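Local coordinates for protein endoglucanase family 5 (Clostridium acetobutylicum ATCC 824, PDB 6PZ7) that probably hydrolyses internal glucosidic bonds of cellulose and related plant polysaccharides, acting as a broad-specificity endoglucanase of glycoside hydrolase family 5, at residues Phe270-Lys275 / Ser279-Leu284; Phe228-Lys233 / Asp312-Leu317; Tyr226-Ala229 / Gly234-His237. One frame throughout, in Å; residues are numbered along the deposited sequence. Where two conformers were deposited one is given.

All three contacts sit on one side of the chain's centre, with the centre of contact 1 about 8 Å from that of contact 2 and about 9 Å from that of contact 3. The segments come from the connections after barrel strands 216-221, 265-270 and 298-303, at the strand ends where family 5 enzymes carry their substrate cleft; only contact 2 spans two of them. Contacts 2 and 3 share F228 and A229, their centres about 9 Å apart. Contact 1 meets both: I273 N is 2.9 Å from A229 O, while K275 NZ is 2.8 Å from F228 O and 2.8 Å from T235 O, all probable hydrogen bonds.

Contact 1 (Phe270-Lys275 / Ser279-Leu284); sequences FGSINK and SSRASL
The guanidinium of R281 lies flat against the backbone at I273 and N274: N274 N stands 3.8 Å above the plane of the R281 group, over its centre, and the carbonyl carbon of I273 is on that face too, nearer the rim. Its side-on edge grips S272 with two nitrogens. R281 NE donates to S272 OG over 3.0 Å with an N-H...O angle of 164°, and OG lies in the guanidinium plane. The second bond, R281 NH2 to S272 O at 2.8 Å, is more bent (134°); the carbonyl oxygen is tilted out of the guanidinium plane, and NH2 stands above the carbonyl plane. S272 OG can serve because chi1 of 61° puts it between the backbone N and the carbonyl carbon, facing the helix. In the (beta/alpha)8 barrel this is a loop of the strand-to-helix kind, running from strand 265-270 to helix 278-294, so the arginine ties the first turn of the helix back to the loop that leads into it. Two waters extend the grip. One is 2.7 Å from S272 OG and donates to R281 O; the other accepts from R281 NH1 at 3.0 Å and donates to N274 OD1, an atom that also takes the backbone N-H of N276. The positive charge gains a cation-pi partner in F326, while W301 of the neighbouring strand 298-303 touches both R281 and S272.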
loop_
_atom_site.group_PDB
_atom_site.type_symbol
_atom_site.label_atom_id
_atom_site.label_comp_id
_atom_site.label_asym_id
_atom_site.label_seq_id
_atom_site.Cartn_x
_atom_site.Cartn_y
_atom_site.Cartn_z
ATOM N N PHE A 270 -5.142 -4.194 3.899
ATOM C CA PHE A 270 -6.265 -4.644 4.733
ATOM C C PHE A 270 -5.719 -5.762 5.599
ATOM O O PHE A 270 -4.616 -6.248 5.383
ATOM C CB PHE A 270 -7.482 -5.065 3.927
ATOM C CG PHE A 270 -7.434 -6.473 3.344
ATOM C CD1 PHE A 270 -6.476 -6.877 2.444
ATOM C CD2 PHE A 270 -8.419 -7.399 3.699
ATOM C CE1 PHE A 270 -6.445 -8.153 1.933
ATOM C CE2 PHE A 270 -8.404 -8.678 3.172
ATOM C CZ PHE A 270 -7.419 -9.048 2.283
ATOM N N GLY A 271 -6.499 -6.223 6.558
ATOM C CA GLY A 271 -6.078 -7.325 7.404
ATOM C C GLY A 271 -6.798 -7.294 8.727
ATOM O O GLY A 271 -7.644 -6.432 8.982
ATOM N N SER A 272 -6.439 -8.258 9.574
ATOM C CA SER A 272 -6.952 -8.341 10.945
ATOM C C SER A 272 -5.852 -8.835 11.853
ATOM O O SER A 272 -4.957 -9.572 11.417
ATOM C CB SER A 272 -8.166 -9.286 11.006
ATOM O OG SER A 272 -7.792 -10.619 10.608
ATOM N N ILE A 273 -5.939 -8.456 13.138
ATOM C CA ILE A 273 -4.982 -8.921 14.128
ATOM C C ILE A 273 -5.396 -10.282 14.686
ATOM O O ILE A 273 -6.560 -10.699 14.643
ATOM C CB ILE A 273 -4.776 -7.880 15.254
ATOM C CG1 ILE A 273 -6.060 -7.626 16.053
ATOM C CG2 ILE A 273 -4.212 -6.601 14.628
ATOM C CD1 ILE A 273 -5.856 -6.766 17.308
ATOM N N ASN A 274 -4.414 -10.981 15.231
ATOM C CA ASN A 274 -4.625 -12.270 15.873
ATOM C C ASN A 274 -5.287 -12.119 17.241
ATOM O O ASN A 274 -4.649 -11.702 18.206
ATOM C CB ASN A 274 -3.276 -12.977 15.987
ATOM C CG ASN A 274 -3.393 -14.331 16.659
ATOM O OD1 ASN A 274 -4.496 -14.897 16.799
ATOM N ND2 ASN A 274 -2.260 -14.883 17.069
ATOM N N LYS A 275 -6.539 -12.533 17.342
ATOM C CA LYS A 275 -7.269 -12.636 18.598
ATOM C C LYS A 275 -7.621 -14.094 18.876
ATOM O O LYS A 275 -8.710 -14.410 19.373
ATOM C CB LYS A 275 -8.525 -11.776 18.589
ATOM C CG LYS A 275 -8.296 -10.273 18.410
ATOM C CD LYS A 275 -9.627 -9.525 18.230
ATOM C CE LYS A 275 -9.402 -8.020 18.214
ATOM N NZ LYS A 275 -10.603 -7.288 17.696
ATOM N N SER A 279 -10.766 -18.668 12.546
ATOM C CA SER A 279 -11.965 -18.938 11.762
ATOM C C SER A 279 -12.688 -17.649 11.392
ATOM O O SER A 279 -13.134 -17.476 10.254
ATOM C CB SER A 279 -12.893 -19.846 12.564
ATOM O OG SER A 279 -12.235 -21.042 12.895
ATOM N N SER A 280 -12.866 -16.761 12.362
ATOM C CA SER A 280 -13.501 -15.475 12.064
ATOM C C SER A 280 -12.668 -14.656 11.094
ATOM O O SER A 280 -13.210 -13.981 10.210
ATOM C CB SER A 280 -13.705 -14.674 13.357
ATOM O OG SER A 280 -14.817 -15.156 14.112
ATOM N N ARG A 281 -11.361 -14.631 11.312
ATOM C CA ARG A 281 -10.494 -13.878 10.415
ATOM C C ARG A 281 -10.575 -14.406 8.993
ATOM O O ARG A 281 -10.582 -13.624 8.037
ATOM C CB ARG A 281 -9.043 -13.946 10.911
ATOM C CG ARG A 281 -8.802 -13.286 12.271
ATOM C CD ARG A 281 -7.408 -13.554 12.803
ATOM N NE ARG A 281 -6.392 -12.815 12.050
ATOM C CZ ARG A 281 -5.094 -13.088 12.080
ATOM N NH1 ARG A 281 -4.643 -14.157 12.733
ATOM N NH2 ARG A 281 -4.240 -12.301 11.431
ATOM N N ALA A 282 -10.647 -15.734 8.832
ATOM C CA ALA A 282 -10.794 -16.351 7.515
ATOM C C ALA A 282 -12.154 -16.061 6.908
ATOM O O ALA A 282 -12.252 -15.811 5.710
ATOM C CB ALA A 282 -10.535 -17.858 7.615
ATOM N N SER A 283 -13.210 -16.092 7.709
ATOM C CA SER A 283 -14.534 -15.735 7.183
ATOM C C SER A 283 -14.552 -14.305 6.656
ATOM O O SER A 283 -15.048 -14.030 5.561
ATOM C CB SER A 283 -15.586 -15.892 8.273
ATOM O OG SER A 283 -15.804 -17.252 8.647
ATOM N N LEU A 284 -13.923 -13.392 7.385
ATOM C CA LEU A 284 -13.826 -12.003 6.949
ATOM C C LEU A 284 -13.037 -11.913 5.660
ATOM O O LEU A 284 -13.457 -11.266 4.695
ATOM C CB LEU A 284 -13.195 -11.130 8.042
ATOM C CG LEU A 284 -12.763 -9.727 7.594
ATOM C CD1 LEU A 284 -13.941 -8.907 7.072
ATOM C CD2 LEU A 284 -12.108 -9.012 8.776
HETATM O O HOH W 1 -9.149 -11.169 8.359
HETATM O O HOH W 2 -5.970 -15.900 14.730
#

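Contact 2 (Phe228-Lys233 / Asp312-Leu317); sequences FAMDPK and DNYGIL
Y314 meets M230 at the phenol oxygen, and this is the tight part of the contact: Y314 OH lies 3.4 Å from M230 CG and 3.7 Å from M230 CB. The methionine chain runs at a slant past the end of the tyrosine rather than over its ring. Its bend at the last torsion (chi3 93°) turns the methyl back, so that M230 CE comes to 3.4 Å from Y314 OH; two conformers of M230 were deposited, and these distances hold for the one described. To one side, A229 O stands 3.9 Å from Y314 OH, oblique to the ring and too distant for a bond. The closest ends of the two segments are 79 residues apart; one runs from the end of the short helix 226-229 into a turn, the other lies in the loop after strand 298-303. In the (beta/alpha)8 barrel these follow the sixth and eighth strands, and the loop after the seventh, 265-270, runs between them; its I273 bonds to A229 through the backbone. The tyrosine is buried: its ring stands edge-to-face with W302, meets Y223 at an angle and touches I273, while its carbonyl O accepts from W301 NE1. Packing gives way to water toward D312, although M230 and D312 have the nearest CA atoms of the two segments, 7.3 Å apart. A single water bridges the backbones, donating to M230 O over 2.7 Å and accepting from D312 N over 2.9 Å. The CB of D312 points away, and its OD2 forms a salt bridge with K306. Farther out, D231 OD1 takes the backbone N-H of K233 in an Asx turn and also the K233 ammonium, 2.8 Å from NZ to OD1.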
loop_
_atom_site.group_PDB
_atom_site.type_symbol
_atom_site.label_atom_id
_atom_site.label_comp_id
_atom_site.label_asym_id
_atom_site.label_seq_id
_atom_site.Cartn_x
_atom_site.Cartn_y
_atom_site.Cartn_z
ATOM N N PHE A 228 -13.303 -5.291 14.951
ATOM C CA PHE A 228 -12.803 -6.659 14.827
ATOM C C PHE A 228 -11.348 -6.679 14.355
ATOM O O PHE A 228 -10.500 -7.419 14.880
ATOM C CB PHE A 228 -13.662 -7.417 13.818
ATOM C CG PHE A 228 -13.140 -8.797 13.496
ATOM C CD1 PHE A 228 -12.324 -9.016 12.380
ATOM C CD2 PHE A 228 -13.455 -9.873 14.328
ATOM C CE1 PHE A 228 -11.851 -10.263 12.103
ATOM C CE2 PHE A 228 -12.972 -11.125 14.043
ATOM C CZ PHE A 228 -12.156 -11.324 12.936
ATOM N N ALA A 229 -11.036 -5.913 13.315
ATOM C CA ALA A 229 -9.805 -6.114 12.564
ATOM C C ALA A 229 -8.618 -5.446 13.235
ATOM O O ALA A 229 -7.502 -6.002 13.222
ATOM C CB ALA A 229 -9.992 -5.564 11.153
ATOM N N MET A 230 -8.784 -4.222 13.751
ATOM C CA MET A 230 -7.682 -3.438 14.296
ATOM C C MET A 230 -7.673 -3.315 15.806
ATOM O O MET A 230 -6.603 -3.266 16.400
ATOM C CB MET A 230 -7.665 -2.005 13.737
ATOM C CG MET A 230 -7.548 -1.846 12.253
ATOM S SD MET A 230 -7.092 -0.159 11.761
ATOM C CE MET A 230 -5.340 -0.275 11.673
ATOM N N ASP A 231 -8.836 -3.197 16.424
ATOM C CA ASP A 231 -8.910 -2.806 17.831
ATOM C C ASP A 231 -8.656 -3.994 18.743
ATOM O O ASP A 231 -9.458 -4.938 18.750
ATOM C CB ASP A 231 -10.292 -2.202 18.121
ATOM C CG ASP A 231 -10.396 -1.584 19.501
ATOM O OD1 ASP A 231 -9.449 -1.704 20.297
ATOM O OD2 ASP A 231 -11.467 -0.988 19.767
ATOM N N PRO A 232 -7.569 -3.995 19.522
ATOM C CA PRO A 232 -7.337 -5.132 20.406
ATOM C C PRO A 232 -8.420 -5.301 21.446
ATOM O O PRO A 232 -8.560 -6.401 21.984
ATOM C CB PRO A 232 -5.978 -4.835 21.057
ATOM C CG PRO A 232 -5.854 -3.378 20.986
ATOM C CD PRO A 232 -6.537 -2.957 19.695
ATOM N N LYS A 233 -9.189 -4.248 21.731
ATOM C CA LYS A 233 -10.281 -4.303 22.701
ATOM C C LYS A 233 -11.624 -4.632 22.078
ATOM O O LYS A 233 -12.607 -4.788 22.810
ATOM C CB LYS A 233 -10.413 -2.939 23.393
ATOM C CG LYS A 233 -9.130 -2.408 23.999
ATOM C CD LYS A 233 -9.329 -1.020 24.625
ATOM C CE LYS A 233 -9.943 -0.009 23.648
ATOM N NZ LYS A 233 -9.160 0.155 22.365
ATOM N N ASP A 312 -1.694 -5.233 17.086
ATOM C CA ASP A 312 -0.743 -5.038 15.991
ATOM C C ASP A 312 -0.153 -6.333 15.452
ATOM O O ASP A 312 0.866 -6.289 14.740
ATOM C CB ASP A 312 0.376 -4.044 16.389
ATOM C CG ASP A 312 1.088 -3.443 15.205
ATOM O OD1 ASP A 312 0.408 -3.079 14.247
ATOM O OD2 ASP A 312 2.319 -3.355 15.251
ATOM N N ASN A 313 -0.735 -7.493 15.732
ATOM C CA ASN A 313 -0.170 -8.757 15.241
ATOM C C ASN A 313 -0.914 -9.175 13.974
ATOM O O ASN A 313 -1.858 -9.958 14.007
ATOM C CB ASN A 313 -0.269 -9.842 16.308
ATOM C CG ASN A 313 0.776 -9.689 17.400
ATOM O OD1 ASN A 313 1.916 -10.117 17.236
ATOM N ND2 ASN A 313 0.367 -9.142 18.550
ATOM N N TYR A 314 -0.472 -8.628 12.830
ATOM C CA TYR A 314 -1.049 -8.872 11.515
ATOM C C TYR A 314 -0.322 -9.950 10.715
ATOM O O TYR A 314 -0.785 -10.311 9.604
ATOM C CB TYR A 314 -1.031 -7.557 10.682
ATOM C CG TYR A 314 -1.964 -6.488 11.174
ATOM C CD1 TYR A 314 -3.294 -6.517 10.826
ATOM C CD2 TYR A 314 -1.504 -5.425 11.937
ATOM C CE1 TYR A 314 -4.163 -5.538 11.254
ATOM C CE2 TYR A 314 -2.364 -4.409 12.344
ATOM C CZ TYR A 314 -3.691 -4.504 12.005
ATOM O OH TYR A 314 -4.617 -3.530 12.398
ATOM N N GLY A 315 0.799 -10.458 11.205
ATOM C CA GLY A 315 1.591 -11.397 10.428
ATOM C C GLY A 315 0.895 -12.722 10.231
ATOM O O GLY A 315 0.313 -13.278 11.159
ATOM N N ILE A 316 1.043 -13.283 9.040
ATOM C CA ILE A 316 0.502 -14.597 8.727
ATOM C C ILE A 316 1.571 -15.576 8.254
ATOM O O ILE A 316 1.332 -16.794 8.312
ATOM C CB ILE A 316 -0.708 -14.521 7.748
ATOM C CG1 ILE A 316 -0.319 -13.874 6.434
ATOM C CG2 ILE A 316 -1.855 -13.743 8.424
ATOM C CD1 ILE A 316 -1.451 -13.813 5.378
ATOM N N LEU A 317 2.730 -15.086 7.802
ATOM C CA LEU A 317 3.899 -15.900 7.482
ATOM C C LEU A 317 4.908 -15.778 8.622
ATOM O O LEU A 317 5.207 -14.650 9.061
ATOM C CB LEU A 317 4.540 -15.401 6.189
ATOM C CG LEU A 317 5.824 -16.105 5.744
ATOM C CD1 LEU A 317 5.585 -17.553 5.428
ATOM C CD2 LEU A 317 6.433 -15.403 4.554
HETATM O O HOH W 3 -3.880 -3.422 16.592
#

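Contact 3 (Tyr226-Ala229 / Gly234-His237); sequences YSFA and GTSH
F228 has the most surface buried here, 76 Å², and meets the chain from T235 to H237 chiefly with CD2 and CE2. Its atom CE2 lies 3.4 Å from S236 O, which sits at the ring edge near its plane, while F228 CD2 is 3.5 Å from H237 O, placed obliquely. The ring reaches these backbone groups because CG is anti to the backbone N (chi1 174°), an orientation that brings the ring end toward 235-237. T235 is next, with 44 Å²: its methyl CG2 rests 4.1 Å from F228 CB, and its carbonyl oxygen takes a CA-H...O contact from F228 CA, 3.5 Å long and nearly straight at 166°. S227, with 41 Å², contributes mainly through its backbone, S227 O receiving a similar contact from G234 CA at 3.3 Å. Both segments belong to the loop joining strand 216-221 of the (beta/alpha)8 barrel to helix 241-259, and the chain doubles back after the short helix to pass alongside it. An ST turn shapes the returning part: T235 OG1 accepts the backbone N-H of H237 at 3.1 Å and 168°, and probably helps place the carbonyls of S236 and H237 beside the ring. Beyond these segments, the F228 ring meets W238 at an angle and packs on L284 and R281 of helix 278-294, while S236 O accepts from N277 ND2.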
loop_
_atom_site.group_PDB
_atom_site.type_symbol
_atom_site.label_atom_id
_atom_site.label_comp_id
_atom_site.label_asym_id
_atom_site.label_seq_id
_atom_site.Cartn_x
_atom_site.Cartn_y
_atom_site.Cartn_z
ATOM N N TYR A 226 -13.338 -2.032 11.721
ATOM C CA TYR A 226 -12.301 -1.574 12.637
ATOM C C TYR A 226 -12.277 -2.339 13.954
ATOM O O TYR A 226 -11.210 -2.764 14.438
ATOM C CB TYR A 226 -12.502 -0.076 12.901
ATOM C CG TYR A 226 -11.581 0.486 13.961
ATOM C CD1 TYR A 226 -11.992 0.586 15.270
ATOM C CD2 TYR A 226 -10.289 0.885 13.636
ATOM C CE1 TYR A 226 -11.150 1.096 16.260
ATOM C CE2 TYR A 226 -9.428 1.386 14.621
ATOM C CZ TYR A 226 -9.876 1.486 15.912
ATOM O OH TYR A 226 -9.028 2.000 16.885
ATOM N N SER A 227 -13.430 -2.495 14.587
ATOM C CA SER A 227 -13.428 -3.065 15.924
ATOM C C SER A 227 -12.905 -4.497 15.930
ATOM O O SER A 227 -12.158 -4.887 16.835
ATOM C CB SER A 227 -14.836 -2.986 16.530
ATOM O OG SER A 227 -15.197 -1.626 16.783
ATOM N N PHE A 228 -13.303 -5.291 14.951
ATOM C CA PHE A 228 -12.803 -6.659 14.827
ATOM C C PHE A 228 -11.348 -6.679 14.355
ATOM O O PHE A 228 -10.500 -7.419 14.880
ATOM C CB PHE A 228 -13.662 -7.417 13.818
ATOM C CG PHE A 228 -13.140 -8.797 13.496
ATOM C CD1 PHE A 228 -12.324 -9.016 12.380
ATOM C CD2 PHE A 228 -13.455 -9.873 14.328
ATOM C CE1 PHE A 228 -11.851 -10.263 12.103
ATOM C CE2 PHE A 228 -12.972 -11.125 14.043
ATOM C CZ PHE A 228 -12.156 -11.324 12.936
ATOM N N ALA A 229 -11.036 -5.913 13.315
ATOM C CA ALA A 229 -9.805 -6.114 12.564
ATOM C C ALA A 229 -8.618 -5.446 13.235
ATOM O O ALA A 229 -7.502 -6.002 13.222
ATOM C CB ALA A 229 -9.992 -5.564 11.153
ATOM N N GLY A 234 -11.689 -4.763 20.748
ATOM C CA GLY A 234 -12.918 -5.047 20.061
ATOM C C GLY A 234 -13.221 -6.525 19.986
ATOM O O GLY A 234 -12.413 -7.373 20.362
ATOM N N THR A 235 -14.394 -6.825 19.440
ATOM C CA THR A 235 -14.868 -8.190 19.289
ATOM C C THR A 235 -13.860 -9.065 18.559
ATOM O O THR A 235 -13.108 -8.613 17.681
ATOM C CB THR A 235 -16.187 -8.209 18.512
ATOM O OG1 THR A 235 -16.691 -9.554 18.459
ATOM C CG2 THR A 235 -16.030 -7.692 17.095
ATOM N N SER A 236 -13.893 -10.354 18.890
ATOM C CA SER A 236 -13.099 -11.357 18.205
ATOM C C SER A 236 -13.909 -12.212 17.239
ATOM O O SER A 236 -13.372 -13.172 16.682
ATOM C CB SER A 236 -12.412 -12.265 19.222
ATOM O OG SER A 236 -13.374 -12.988 19.945
ATOM N N HIS A 237 -15.174 -11.859 17.003
ATOM C CA HIS A 237 -16.044 -12.614 16.115
ATOM C C HIS A 237 -16.455 -11.809 14.907
ATOM O O HIS A 237 -16.762 -10.619 15.009
ATOM C CB HIS A 237 -17.296 -13.095 16.879
ATOM C CG HIS A 237 -16.968 -14.068 17.968
ATOM N ND1 HIS A 237 -17.125 -13.773 19.306
ATOM C CD2 HIS A 237 -16.432 -15.310 17.919
ATOM C CE1 HIS A 237 -16.740 -14.808 20.032
ATOM N NE2 HIS A 237 -16.320 -15.759 19.216
#